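Long-range contacts in probable translation initiation factor eIF-2B subunit epsilon (Schizosaccharomyces pombe, PDB 5B04), which forms part of the eIF2B complex, which catalyses the exchange of GDP for GTP on the gamma subunit of translation initiation factor eIF2: residues Glu52-Phe57 against Gly128-Asn133; Ile179-Ser184 against Glu211-Asn216; Ala365-Asp370 against Ala382-Ser387. All blocks are in the same frame, centred on the assembly; numbering follows the deposited sequence.

Interaction 1: residues Glu52-Phe57 against Gly128-Asn133; sequences EYTFEF and GDVVSN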
ATOM      1  N   GLU I  52      45.841 -23.476 -20.876  1.00 50.67           N
ATOM      2  CA  GLU I  52      44.416 -23.754 -20.723  1.00 49.40           C
ATOM      3  C   GLU I  52      43.565 -22.550 -21.113  1.00 52.01           C
ATOM      4  O   GLU I  52      42.476 -22.703 -21.663  1.00 46.05           O
ATOM      5  CB  GLU I  52      44.104 -24.176 -19.285  1.00 49.11           C
ATOM      6  CG  GLU I  52      44.549 -25.589 -18.940  1.00 57.62           C
ATOM      7  CD  GLU I  52      43.660 -26.649 -19.565  1.00 67.19           C
ATOM      8  OE1 GLU I  52      42.539 -26.308 -19.999  1.00 66.91           O
ATOM      9  OE2 GLU I  52      44.083 -27.824 -19.621  1.00 60.34           O
ATOM     10  N   TYR I  53      44.072 -21.355 -20.827  1.00 43.09           N
ATOM     11  CA  TYR I  53      43.395 -20.125 -21.214  1.00 44.66           C
ATOM     12  C   TYR I  53      43.318 -19.995 -22.728  1.00 45.19           C
ATOM     13  O   TYR I  53      42.270 -19.657 -23.281  1.00 48.80           O
ATOM     14  CB  TYR I  53      44.110 -18.908 -20.629  1.00 48.41           C
ATOM     15  CG  TYR I  53      43.921 -18.728 -19.140  1.00 50.32           C
ATOM     16  CD1 TYR I  53      42.734 -18.220 -18.632  1.00 57.13           C
ATOM     17  CD2 TYR I  53      44.934 -19.049 -18.246  1.00 54.05           C
ATOM     18  CE1 TYR I  53      42.557 -18.044 -17.274  1.00 63.94           C
ATOM     19  CE2 TYR I  53      44.766 -18.877 -16.886  1.00 55.82           C
ATOM     20  CZ  TYR I  53      43.575 -18.374 -16.406  1.00 67.46           C
ATOM     21  OH  TYR I  53      43.397 -18.198 -15.053  1.00 70.60           O
ATOM     22  N   THR I  54      44.440 -20.263 -23.390  1.00 60.14           N
ATOM     23  CA  THR I  54      44.520 -20.194 -24.843  1.00 59.10           C
ATOM     24  C   THR I  54      43.533 -21.159 -25.489  1.00 56.35           C
ATOM     25  O   THR I  54      42.844 -20.807 -26.444  1.00 60.40           O
ATOM     26  CB  THR I  54      45.943 -20.510 -25.343  1.00 54.75           C
ATOM     27  OG1 THR I  54      46.872 -19.587 -24.762  1.00 57.85           O
ATOM     28  CG2 THR I  54      46.014 -20.406 -26.858  1.00 65.58           C
ATOM     29  N   PHE I  55      43.461 -22.371 -24.950  1.00 47.34           N
ATOM     30  CA  PHE I  55      42.555 -23.390 -25.469  1.00 54.57           C
ATOM     31  C   PHE I  55      41.091 -23.017 -25.252  1.00 54.29           C
ATOM     32  O   PHE I  55      40.267 -23.183 -26.150  1.00 54.37           O
ATOM     33  CB  PHE I  55      42.851 -24.744 -24.825  1.00 64.86           C
ATOM     34  CG  PHE I  55      44.078 -25.417 -25.366  1.00 67.18           C
ATOM     35  CD1 PHE I  55      44.596 -25.053 -26.598  1.00 64.83           C
ATOM     36  CD2 PHE I  55      44.711 -26.415 -24.646  1.00 67.12           C
ATOM     37  CE1 PHE I  55      45.725 -25.671 -27.100  1.00 54.30           C
ATOM     38  CE2 PHE I  55      45.841 -27.036 -25.143  1.00 66.34           C
ATOM     39  CZ  PHE I  55      46.346 -26.665 -26.372  1.00 63.24           C
ATOM     40  N   GLU I  56      40.773 -22.515 -24.062  1.00 57.90           N
ATOM     41  CA  GLU I  56      39.413 -22.078 -23.758  1.00 55.47           C
ATOM     42  C   GLU I  56      39.001 -20.921 -24.660  1.00 54.04           C
ATOM     43  O   GLU I  56      37.820 -20.740 -24.956  1.00 61.56           O
ATOM     44  CB  GLU I  56      39.290 -21.670 -22.287  1.00 40.82           C
ATOM     45  CG  GLU I  56      39.311 -22.834 -21.305  1.00 43.32           C
ATOM     46  CD  GLU I  56      38.042 -23.667 -21.346  1.00 67.09           C
ATOM     47  OE1 GLU I  56      37.033 -23.199 -21.915  1.00 54.96           O
ATOM     48  OE2 GLU I  56      38.054 -24.793 -20.805  1.00 58.32           O
ATOM     49  N   PHE I  57      39.986 -20.141 -25.095  1.00 52.87           N
ATOM     50  CA  PHE I  57      39.747 -19.031 -26.008  1.00 56.42           C
ATOM     51  C   PHE I  57      39.468 -19.530 -27.421  1.00 58.24           C
ATOM     52  O   PHE I  57      38.516 -19.093 -28.066  1.00 60.46           O
ATOM     53  CB  PHE I  57      40.942 -18.079 -26.013  1.00 51.80           C
ATOM     54  CG  PHE I  57      40.897 -17.054 -27.110  1.00 55.41           C
ATOM     55  CD1 PHE I  57      39.985 -16.014 -27.066  1.00 57.55           C
ATOM     56  CD2 PHE I  57      41.770 -17.129 -28.182  1.00 57.93           C
ATOM     57  CE1 PHE I  57      39.944 -15.067 -28.072  1.00 58.60           C
ATOM     58  CE2 PHE I  57      41.735 -16.186 -29.190  1.00 57.76           C
ATOM     59  CZ  PHE I  57      40.821 -15.153 -29.133  1.00 57.91           C
ATOM     60  N   GLY I 128      52.625 -17.183 -28.304  1.00 74.57           N
ATOM     61  CA  GLY I 128      52.603 -17.208 -26.852  1.00 57.89           C
ATOM     62  C   GLY I 128      51.314 -17.817 -26.335  1.00 69.76           C
ATOM     63  O   GLY I 128      50.812 -18.792 -26.894  1.00 79.94           O
ATOM     64  N   ASP I 129      50.777 -17.242 -25.265  1.00 67.26           N
ATOM     65  CA  ASP I 129      49.496 -17.685 -24.724  1.00 64.76           C
ATOM     66  C   ASP I 129      48.575 -16.501 -24.464  1.00 60.16           C
ATOM     67  O   ASP I 129      48.995 -15.483 -23.910  1.00 58.70           O
ATOM     68  CB  ASP I 129      49.696 -18.488 -23.437  1.00 60.97           C
ATOM     69  CG  ASP I 129      50.184 -19.899 -23.701  1.00 83.58           C
ATOM     70  OD1 ASP I 129      49.387 -20.721 -24.199  1.00 79.36           O
ATOM     71  OD2 ASP I 129      51.363 -20.187 -23.406  1.00 87.46           O
ATOM     72  N   VAL I 130      47.317 -16.636 -24.866  1.00 52.72           N
ATOM     73  CA  VAL I 130      46.349 -15.562 -24.692  1.00 59.14           C
ATOM     74  C   VAL I 130      45.364 -15.850 -23.566  1.00 58.57           C
ATOM     75  O   VAL I 130      45.065 -17.004 -23.253  1.00 46.78           O
ATOM     76  CB  VAL I 130      45.549 -15.297 -25.985  1.00 58.17           C
ATOM     77  CG1 VAL I 130      46.485 -14.998 -27.135  1.00 62.38           C
ATOM     78  CG2 VAL I 130      44.668 -16.487 -26.320  1.00 67.10           C
ATOM     79  N   VAL I 131      44.878 -14.777 -22.953  1.00 56.49           N
ATOM     80  CA  VAL I 131      43.782 -14.851 -22.003  1.00 53.73           C
ATOM     81  C   VAL I 131      42.664 -13.948 -22.511  1.00 55.00           C
ATOM     82  O   VAL I 131      42.826 -12.730 -22.596  1.00 54.40           O
ATOM     83  CB  VAL I 131      44.217 -14.434 -20.583  1.00 54.48           C
ATOM     84  CG1 VAL I 131      44.999 -15.548 -19.918  1.00 54.60           C
ATOM     85  CG2 VAL I 131      45.054 -13.167 -20.633  1.00 75.83           C
ATOM     86  N   SER I 132      41.535 -14.543 -22.878  1.00 38.33           N
ATOM     87  CA  SER I 132      40.463 -13.757 -23.471  1.00 53.50           C
ATOM     88  C   SER I 132      39.107 -14.445 -23.425  1.00 56.69           C
ATOM     89  O   SER I 132      39.000 -15.654 -23.625  1.00 55.53           O
ATOM     90  CB  SER I 132      40.809 -13.416 -24.921  1.00 49.95           C
ATOM     91  OG  SER I 132      39.832 -12.560 -25.486  1.00 60.44           O
ATOM     92  N   ASN I 133      38.075 -13.652 -23.158  1.00 63.10           N
ATOM     93  CA  ASN I 133      36.699 -14.115 -23.248  1.00 57.48           C
ATOM     94  C   ASN I 133      36.026 -13.531 -24.484  1.00 61.84           C
ATOM     95  O   ASN I 133      34.806 -13.594 -24.628  1.00 74.49           O
ATOM     96  CB  ASN I 133      35.916 -13.745 -21.987  1.00 56.75           C
ATOM     97  CG  ASN I 133      36.074 -12.285 -21.609  1.00 59.11           C
ATOM     98  OD1 ASN I 133      36.704 -11.508 -22.328  1.00 59.43           O
ATOM     99  ND2 ASN I 133      35.495 -11.902 -20.477  1.00 62.96           N
TER
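Thr54 meets Asp129 and Val130 with its hydroxyl, its side chain crossing each of theirs at roughly a right angle. OG1 lies beside its own backbone N, anti to the carbonyl carbon (chi1 -58°), where it gives its proton to Asp129 OD1 at 2.8 Å, on the lone pair turned away from OD2. The same oxygen accepts the backbone N-H of Val130, with N and OG1 3.0 Å apart and the bond bent to 138°, so one hydroxyl ties two consecutive residues to the helix. Asp129 OD2 is held by a salt bridge to Arg40. One turn further on, the Phe57 ring lies obliquely against two side chains: its CD2 meets Val130 CG2 at 3.5 Å, and its CD1 meets Ser132 CB at the same distance. Tyr53 is approached over one ring face by Val131 CG1, a CH-pi contact 3.9 Å from the centroid. Segment 52-57 of helix 50-61 crosses strand 130-132 at 52°, within the nucleotidyltransferase-like domain. Strand 130-132 pairs antiparallel with strand 271-273, Ile283 and Val287 of helix 277-288 touch Val131 and Tyr53 respectively, and Ile223 of strand 212-226 reaches both Phe57 and Val130.

Interaction 2: residues Ile179-Ser184 against Glu211-Asn216; sequences IDKKTS and ELEVRN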
ATOM      1  N   ILE I 179      43.028   3.838 -39.117  1.00 67.57           N
ATOM      2  CA  ILE I 179      42.014   2.955 -39.676  1.00 64.58           C
ATOM      3  C   ILE I 179      40.924   3.711 -40.431  1.00 70.86           C
ATOM      4  O   ILE I 179      40.497   4.786 -40.014  1.00 84.07           O
ATOM      5  CB  ILE I 179      41.356   2.113 -38.564  1.00 54.80           C
ATOM      6  CG1 ILE I 179      42.373   1.781 -37.469  1.00 44.97           C
ATOM      7  CG2 ILE I 179      40.751   0.848 -39.138  1.00 65.93           C
ATOM      8  CD1 ILE I 179      41.816   0.923 -36.355  1.00 53.29           C
ATOM      9  N   ASP I 180      40.483   3.141 -41.550  1.00 74.62           N
ATOM     10  CA  ASP I 180      39.347   3.675 -42.290  1.00 79.25           C
ATOM     11  C   ASP I 180      38.086   3.473 -41.456  1.00 80.55           C
ATOM     12  O   ASP I 180      37.690   2.340 -41.190  1.00 78.40           O
ATOM     13  CB  ASP I 180      39.220   2.993 -43.655  1.00 75.82           C
ATOM     14  CG  ASP I 180      38.315   3.750 -44.613  1.00 85.88           C
ATOM     15  OD1 ASP I 180      37.283   4.297 -44.171  1.00 92.41           O
ATOM     16  OD2 ASP I 180      38.638   3.794 -45.819  1.00 87.78           O
ATOM     17  N   LYS I 181      37.459   4.573 -41.050  1.00 81.61           N
ATOM     18  CA  LYS I 181      36.381   4.532 -40.062  1.00 81.48           C
ATOM     19  C   LYS I 181      35.165   3.695 -40.463  1.00 84.88           C
ATOM     20  O   LYS I 181      34.356   3.334 -39.609  1.00 86.22           O
ATOM     21  CB  LYS I 181      35.920   5.954 -39.739  1.00 80.08           C
ATOM     22  CG  LYS I 181      36.855   6.708 -38.813  1.00 92.24           C
ATOM     23  CD  LYS I 181      36.193   7.965 -38.278  1.00 93.78           C
ATOM     24  CE  LYS I 181      34.910   7.635 -37.533  1.00 92.69           C
ATOM     25  NZ  LYS I 181      34.229   8.860 -37.029  1.00102.72           N
ATOM     26  N   LYS I 182      35.033   3.386 -41.749  1.00 82.06           N
ATOM     27  CA  LYS I 182      33.898   2.590 -42.210  1.00 84.11           C
ATOM     28  C   LYS I 182      34.296   1.152 -42.521  1.00 93.09           C
ATOM     29  O   LYS I 182      33.701   0.208 -42.003  1.00 96.32           O
ATOM     30  CB  LYS I 182      33.260   3.225 -43.445  1.00 99.73           C
ATOM     31  CG  LYS I 182      32.031   2.483 -43.945  1.00103.80           C
ATOM     32  CD  LYS I 182      31.487   3.102 -45.220  1.00103.13           C
ATOM     33  CE  LYS I 182      31.347   4.609 -45.083  1.00110.32           C
ATOM     34  NZ  LYS I 182      30.083   5.110 -45.691  1.00116.72           N
ATOM     35  N   THR I 183      35.304   0.993 -43.372  1.00 94.36           N
ATOM     36  CA  THR I 183      35.729  -0.328 -43.817  1.00 81.80           C
ATOM     37  C   THR I 183      36.648  -1.009 -42.806  1.00 79.94           C
ATOM     38  O   THR I 183      36.987  -2.182 -42.962  1.00 90.28           O
ATOM     39  CB  THR I 183      36.448  -0.251 -45.176  1.00 87.30           C
ATOM     40  OG1 THR I 183      37.573   0.630 -45.074  1.00 77.84           O
ATOM     41  CG2 THR I 183      35.503   0.269 -46.246  1.00 93.87           C
ATOM     42  N   SER I 184      37.039  -0.265 -41.774  1.00 86.58           N
ATOM     43  CA  SER I 184      37.932  -0.758 -40.724  1.00 83.02           C
ATOM     44  C   SER I 184      39.222  -1.343 -41.297  1.00 81.02           C
ATOM     45  O   SER I 184      39.756  -2.324 -40.778  1.00 85.58           O
ATOM     46  CB  SER I 184      37.222  -1.799 -39.853  1.00 74.51           C
ATOM     47  OG  SER I 184      36.971  -2.993 -40.571  1.00 88.16           O
ATOM     48  N   GLU I 211      38.011   9.168 -44.788  1.00101.14           N
ATOM     49  CA  GLU I 211      37.619   9.304 -43.393  1.00 96.84           C
ATOM     50  C   GLU I 211      38.756   8.489 -42.817  1.00 92.86           C
ATOM     51  O   GLU I 211      39.166   7.527 -43.424  1.00113.37           O
ATOM     52  CB  GLU I 211      36.177   9.045 -42.986  1.00101.52           C
ATOM     53  CG  GLU I 211      35.676   9.931 -41.864  1.00 94.03           C
ATOM     54  CD  GLU I 211      34.182   9.846 -41.684  1.00108.16           C
ATOM     55  OE1 GLU I 211      33.719   9.307 -40.664  1.00 91.63           O
ATOM     56  OE2 GLU I 211      33.464  10.322 -42.574  1.00127.59           O
ATOM     57  N   LEU I 212      39.252   8.842 -41.644  1.00 77.98           N
ATOM     58  CA  LEU I 212      40.432   8.172 -41.128  1.00 86.70           C
ATOM     59  C   LEU I 212      40.568   8.419 -39.651  1.00 89.15           C
ATOM     60  O   LEU I 212      40.545   9.553 -39.219  1.00 97.41           O
ATOM     61  CB  LEU I 212      41.770   8.445 -41.777  1.00 86.81           C
ATOM     62  CG  LEU I 212      42.055   7.731 -43.082  1.00 80.76           C
ATOM     63  CD1 LEU I 212      43.318   8.283 -43.699  1.00 89.56           C
ATOM     64  CD2 LEU I 212      42.218   6.254 -42.833  1.00 75.81           C
ATOM     65  N   GLU I 213      40.760   7.361 -38.881  1.00 87.37           N
ATOM     66  CA  GLU I 213      40.946   7.502 -37.454  1.00 84.94           C
ATOM     67  C   GLU I 213      42.324   7.075 -37.016  1.00 75.68           C
ATOM     68  O   GLU I 213      42.700   5.945 -37.181  1.00 69.13           O
ATOM     69  CB  GLU I 213      39.909   6.664 -36.725  1.00 76.82           C
ATOM     70  CG  GLU I 213      39.710   7.033 -35.271  1.00 79.95           C
ATOM     71  CD  GLU I 213      38.490   6.381 -34.677  1.00 85.74           C
ATOM     72  OE1 GLU I 213      38.028   6.814 -33.615  1.00 89.09           O
ATOM     73  OE2 GLU I 213      37.984   5.433 -35.279  1.00 87.13           O
ATOM     74  N   VAL I 214      43.055   7.994 -36.415  1.00 77.00           N
ATOM     75  CA  VAL I 214      44.359   7.729 -35.820  1.00 71.15           C
ATOM     76  C   VAL I 214      44.173   7.361 -34.355  1.00 75.87           C
ATOM     77  O   VAL I 214      43.731   8.183 -33.553  1.00 78.72           O
ATOM     78  CB  VAL I 214      45.300   8.940 -35.935  1.00 61.28           C
ATOM     79  CG1 VAL I 214      46.649   8.621 -35.311  1.00 63.44           C
ATOM     80  CG2 VAL I 214      45.462   9.347 -37.390  1.00 66.89           C
ATOM     81  N   ARG I 215      44.511   6.124 -34.006  1.00 66.54           N
ATOM     82  CA  ARG I 215      44.188   5.607 -32.683  1.00 64.59           C
ATOM     83  C   ARG I 215      45.412   5.158 -31.888  1.00 73.51           C
ATOM     84  O   ARG I 215      46.090   4.197 -32.254  1.00 77.20           O
ATOM     85  CB  ARG I 215      43.199   4.446 -32.808  1.00 62.32           C
ATOM     86  CG  ARG I 215      41.951   4.793 -33.601  1.00 68.35           C
ATOM     87  CD  ARG I 215      40.860   3.754 -33.417  1.00 79.09           C
ATOM     88  NE  ARG I 215      40.352   3.738 -32.050  1.00 72.73           N
ATOM     89  CZ  ARG I 215      39.269   3.072 -31.664  1.00 75.83           C
ATOM     90  NH1 ARG I 215      38.572   2.367 -32.545  1.00 78.76           N
ATOM     91  NH2 ARG I 215      38.879   3.115 -30.397  1.00 73.71           N
ATOM     92  N   ASN I 216      45.682   5.867 -30.797  1.00 67.90           N
ATOM     93  CA  ASN I 216      46.727   5.482 -29.858  1.00 66.60           C
ATOM     94  C   ASN I 216      46.092   4.896 -28.599  1.00 70.13           C
ATOM     95  O   ASN I 216      46.745   4.725 -27.570  1.00 68.31           O
ATOM     96  CB  ASN I 216      47.612   6.684 -29.516  1.00 62.47           C
ATOM     97  CG  ASN I 216      48.868   6.293 -28.760  1.00 68.89           C
ATOM     98  OD1 ASN I 216      49.277   5.132 -28.769  1.00 72.79           O
ATOM     99  ND2 ASN I 216      49.484   7.263 -28.095  1.00 87.14           N
TER
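Ile179 and Glu213 form an antiparallel hydrogen-bonded pair, joined by two backbone bonds. Ile179 N donates to Glu213 O at 2.9 Å, and Glu213 N returns a bond to Ile179 O at 2.8 Å; both are nearly straight, at 166° and 170°. Ile179 O also receives a CA-H...O contact from Leu212 CA, so two neighbouring residues of the strand converge on this carbonyl. Beyond Lys181 the chain turns away, and a weak bond from Lys182 N to Asp180 OD1 and another from Ser184 N to Asp180 O help to close the turn.

Charge contributes at the margin. Lys181 NZ and Glu211 OE1 make a long salt bridge of 3.7 Å, the lysine chain crossing the glutamate obliquely with its CD and CE against the same oxygen; a bend at chi3 (58°) places CE there. Glu213 has its carboxylate engaged across the subunit boundary, OE1 pairing with Arg230 of the gamma subunit, while Arg215 is bridged to Asp217 and Glu161.

Van der Waals contacts fill in around the backbone pair. Lys181 CG rests on Glu213 CB at 3.7 Å, the two side chains crossing at about a right angle. On the same face as Ile179 and Glu213, Ile179 CD1 approaches the aliphatic CD of Arg215, a looser contact at 4.2 Å. Leu212 CB points away from the loop, yet CD2 folds back to lie 3.6 Å from Ile179 O.

The contact marks the place where strand 175-179 passes into the turn leading to strand 186-191. Strand 212-226 lies beside 175-179, and its residues 212-215 also pair antiparallel with a strand of the gamma subunit, which carries the sheet across the interface.

Interaction 3: residues Ala365-Asp370 against Ala382-Ser387; sequences AFLWED and AILANS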
ATOM      1  N   ALA I 365      52.716 -11.142  -3.854  1.00 60.88           N
ATOM      2  CA  ALA I 365      53.648 -12.176  -4.296  1.00 65.62           C
ATOM      3  C   ALA I 365      52.951 -13.278  -5.089  1.00 66.66           C
ATOM      4  O   ALA I 365      51.731 -13.262  -5.256  1.00 68.28           O
ATOM      5  CB  ALA I 365      54.376 -12.769  -3.100  1.00 60.06           C
ATOM      6  N   PHE I 366      53.737 -14.230  -5.582  1.00 66.24           N
ATOM      7  CA  PHE I 366      53.201 -15.381  -6.300  1.00 59.12           C
ATOM      8  C   PHE I 366      53.775 -16.679  -5.746  1.00 58.35           C
ATOM      9  O   PHE I 366      54.989 -16.886  -5.757  1.00 64.51           O
ATOM     10  CB  PHE I 366      53.499 -15.282  -7.797  1.00 54.09           C
ATOM     11  CG  PHE I 366      52.832 -14.121  -8.476  1.00 46.01           C
ATOM     12  CD1 PHE I 366      53.449 -12.884  -8.527  1.00 48.44           C
ATOM     13  CD2 PHE I 366      51.591 -14.270  -9.073  1.00 55.53           C
ATOM     14  CE1 PHE I 366      52.840 -11.816  -9.154  1.00 47.59           C
ATOM     15  CE2 PHE I 366      50.976 -13.205  -9.703  1.00 61.32           C
ATOM     16  CZ  PHE I 366      51.603 -11.976  -9.744  1.00 52.55           C
ATOM     17  N   LEU I 367      52.898 -17.549  -5.263  1.00 58.17           N
ATOM     18  CA  LEU I 367      53.311 -18.845  -4.740  1.00 46.67           C
ATOM     19  C   LEU I 367      52.699 -19.978  -5.549  1.00 58.22           C
ATOM     20  O   LEU I 367      51.477 -20.094  -5.648  1.00 66.03           O
ATOM     21  CB  LEU I 367      52.915 -18.989  -3.269  1.00 55.76           C
ATOM     22  CG  LEU I 367      53.928 -18.602  -2.193  1.00 54.18           C
ATOM     23  CD1 LEU I 367      54.385 -17.158  -2.338  1.00 45.99           C
ATOM     24  CD2 LEU I 367      53.316 -18.836  -0.824  1.00 71.30           C
ATOM     25  N   TRP I 368      53.551 -20.813  -6.128  1.00 62.93           N
ATOM     26  CA  TRP I 368      53.077 -21.973  -6.867  1.00 56.28           C
ATOM     27  C   TRP I 368      52.979 -23.153  -5.899  1.00 56.58           C
ATOM     28  O   TRP I 368      52.993 -22.952  -4.686  1.00 70.48           O
ATOM     29  CB  TRP I 368      53.999 -22.263  -8.055  1.00 52.67           C
ATOM     30  CG  TRP I 368      54.060 -21.116  -9.041  1.00 58.76           C
ATOM     31  CD1 TRP I 368      53.331 -19.960  -9.000  1.00 60.00           C
ATOM     32  CD2 TRP I 368      54.893 -21.018 -10.207  1.00 64.09           C
ATOM     33  NE1 TRP I 368      53.658 -19.152 -10.060  1.00 52.04           N
ATOM     34  CE2 TRP I 368      54.613 -19.778 -10.817  1.00 66.86           C
ATOM     35  CE3 TRP I 368      55.845 -21.858 -10.792  1.00 59.25           C
ATOM     36  CZ2 TRP I 368      55.253 -19.358 -11.981  1.00 61.65           C
ATOM     37  CZ3 TRP I 368      56.479 -21.437 -11.950  1.00 64.68           C
ATOM     38  CH2 TRP I 368      56.179 -20.199 -12.531  1.00 51.77           C
ATOM     39  N   GLU I 369      52.870 -24.372  -6.414  1.00 47.65           N
ATOM     40  CA  GLU I 369      52.570 -25.518  -5.555  1.00 58.64           C
ATOM     41  C   GLU I 369      53.702 -25.904  -4.599  1.00 66.75           C
ATOM     42  O   GLU I 369      54.879 -25.711  -4.896  1.00 63.49           O
ATOM     43  CB  GLU I 369      52.195 -26.734  -6.405  1.00 54.95           C
ATOM     44  CG  GLU I 369      50.852 -26.612  -7.102  1.00 61.96           C
ATOM     45  CD  GLU I 369      50.178 -27.955  -7.298  1.00 79.92           C
ATOM     46  OE1 GLU I 369      50.620 -28.940  -6.668  1.00 71.73           O
ATOM     47  OE2 GLU I 369      49.206 -28.028  -8.079  1.00 86.22           O
ATOM     48  N   ASP I 370      53.315 -26.437  -3.442  1.00 62.99           N
ATOM     49  CA  ASP I 370      54.240 -27.024  -2.469  1.00 61.01           C
ATOM     50  C   ASP I 370      55.317 -26.076  -1.942  1.00 63.88           C
ATOM     51  O   ASP I 370      56.379 -26.520  -1.508  1.00 68.50           O
ATOM     52  CB  ASP I 370      54.907 -28.264  -3.069  1.00 61.74           C
ATOM     53  CG  ASP I 370      53.911 -29.364  -3.385  1.00 84.62           C
ATOM     54  OD1 ASP I 370      53.340 -29.349  -4.495  1.00 87.97           O
ATOM     55  OD2 ASP I 370      53.698 -30.240  -2.520  1.00 79.17           O
ATOM     56  N   ALA I 382      57.190 -11.259  -5.551  1.00 71.35           N
ATOM     57  CA  ALA I 382      58.157 -12.272  -5.944  1.00 57.21           C
ATOM     58  C   ALA I 382      57.460 -13.552  -6.381  1.00 61.11           C
ATOM     59  O   ALA I 382      56.363 -13.862  -5.917  1.00 62.58           O
ATOM     60  CB  ALA I 382      59.116 -12.553  -4.801  1.00 57.25           C
ATOM     61  N   ILE I 383      58.101 -14.292  -7.277  1.00 64.67           N
ATOM     62  CA  ILE I 383      57.568 -15.572  -7.720  1.00 61.17           C
ATOM     63  C   ILE I 383      58.354 -16.721  -7.104  1.00 54.72           C
ATOM     64  O   ILE I 383      59.575 -16.799  -7.239  1.00 61.66           O
ATOM     65  CB  ILE I 383      57.591 -15.700  -9.253  1.00 60.80           C
ATOM     66  CG1 ILE I 383      56.751 -14.591  -9.890  1.00 58.76           C
ATOM     67  CG2 ILE I 383      57.080 -17.067  -9.679  1.00 66.95           C
ATOM     68  CD1 ILE I 383      56.606 -14.720 -11.389  1.00 56.68           C
ATOM     69  N   LEU I 384      57.641 -17.604  -6.414  1.00 49.91           N
ATOM     70  CA  LEU I 384      58.248 -18.769  -5.785  1.00 49.21           C
ATOM     71  C   LEU I 384      57.701 -20.039  -6.427  1.00 58.59           C
ATOM     72  O   LEU I 384      56.579 -20.453  -6.134  1.00 64.64           O
ATOM     73  CB  LEU I 384      57.985 -18.778  -4.275  1.00 52.43           C
ATOM     74  CG  LEU I 384      58.797 -17.866  -3.343  1.00 57.60           C
ATOM     75  CD1 LEU I 384      58.642 -16.387  -3.679  1.00 51.69           C
ATOM     76  CD2 LEU I 384      58.409 -18.123  -1.894  1.00 44.65           C
ATOM     77  N   ALA I 385      58.492 -20.652  -7.301  1.00 64.00           N
ATOM     78  CA  ALA I 385      58.045 -21.827  -8.043  1.00 59.37           C
ATOM     79  C   ALA I 385      57.844 -23.039  -7.135  1.00 58.48           C
ATOM     80  O   ALA I 385      57.973 -22.938  -5.916  1.00 56.67           O
ATOM     81  CB  ALA I 385      59.029 -22.154  -9.151  1.00 61.33           C
ATOM     82  N   ASN I 386      57.534 -24.182  -7.737  1.00 56.02           N
ATOM     83  CA  ASN I 386      57.160 -25.375  -6.982  1.00 61.35           C
ATOM     84  C   ASN I 386      58.228 -25.863  -6.006  1.00 62.68           C
ATOM     85  O   ASN I 386      59.424 -25.801  -6.290  1.00 55.12           O
ATOM     86  CB  ASN I 386      56.796 -26.513  -7.939  1.00 54.84           C
ATOM     87  CG  ASN I 386      55.722 -26.121  -8.931  1.00 68.52           C
ATOM     88  OD1 ASN I 386      55.092 -25.074  -8.800  1.00 76.11           O
ATOM     89  ND2 ASN I 386      55.499 -26.969  -9.928  1.00 99.94           N
ATOM     90  N   SER I 387      57.767 -26.342  -4.852  1.00 67.02           N
ATOM     91  CA  SER I 387      58.620 -26.950  -3.832  1.00 62.01           C
ATOM     92  C   SER I 387      59.778 -26.059  -3.391  1.00 69.48           C
ATOM     93  O   SER I 387      60.847 -26.550  -3.031  1.00 77.87           O
ATOM     94  CB  SER I 387      59.161 -28.292  -4.330  1.00 59.92           C
ATOM     95  OG  SER I 387      58.130 -29.263  -4.377  1.00 61.45           O
TER
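Ala382 opens the contact by accepting the backbone N-H of Phe366 at its carbonyl O, 2.7 Å from N to O; this oxygen also lies at the edge of the Phe366 ring. Ile383, paired with Phe366 in parallel register, sends its two branches to different aromatic residues: CG1 meets Phe366 CB obliquely, whereas CG2 lies above the rim of the Trp368 indole, 3.7 Å from CZ2. Leu384 N binds Phe366 O at 2.8 Å, and Leu384 O takes Trp368 N at 3.0 Å. Trp368 CG is anti to its own carbonyl carbon (chi1 -61°), which puts the start of the indole by Leu384 O. The Leu384 side chain lies beside that of Leu367, pointing the same way, with CD2 4.2 Å from Leu367 CD1. Ala385 CB then touches Trp368 CE3 at 3.6 Å. Asn386 brings OD1 to the edge of the indole and accepts a weak bond from Glu369 N, its amide plane turned 67° from the ring. Ser387 N closes the series on Glu369 O at 3.0 Å.

Equivalent residues stack in successive coils of the left-handed parallel beta-helix expected of this hexapeptide-repeat domain. Strands 366-367 and 383-384 lie between 349-350 and 401-402. Leu367 and Leu384 both touch Ile373 of strand 372-373, while Phe366 and Ile383 face helix 277-288, where Tyr280 also receives a hydrogen bond from Trp368 NE1.

In the fold
Interactions 1 and 2 hold different parts of the nucleotidyltransferase-like domain, with centres 28 Å apart, and interaction 3 belongs to the beta-helix. Interaction 1 is wholly buried near the middle of the chain and relies on a polar grip plus ring packing between helix and strand. Interaction 2 lies far from the chain's centre but is largely buried, against the gamma subunit, with Lys181 exposed; it adds charged side chains to backbone pairing. Interaction 3 joins neighbouring coils by repeated parallel bonding, with apolar and aromatic packing giving way to partly exposed polar residues. Strand 212-226 connects the surroundings of interactions 1 and 2, while helix 277-288 touches both 1 and 3, whose centres are 22 Å apart.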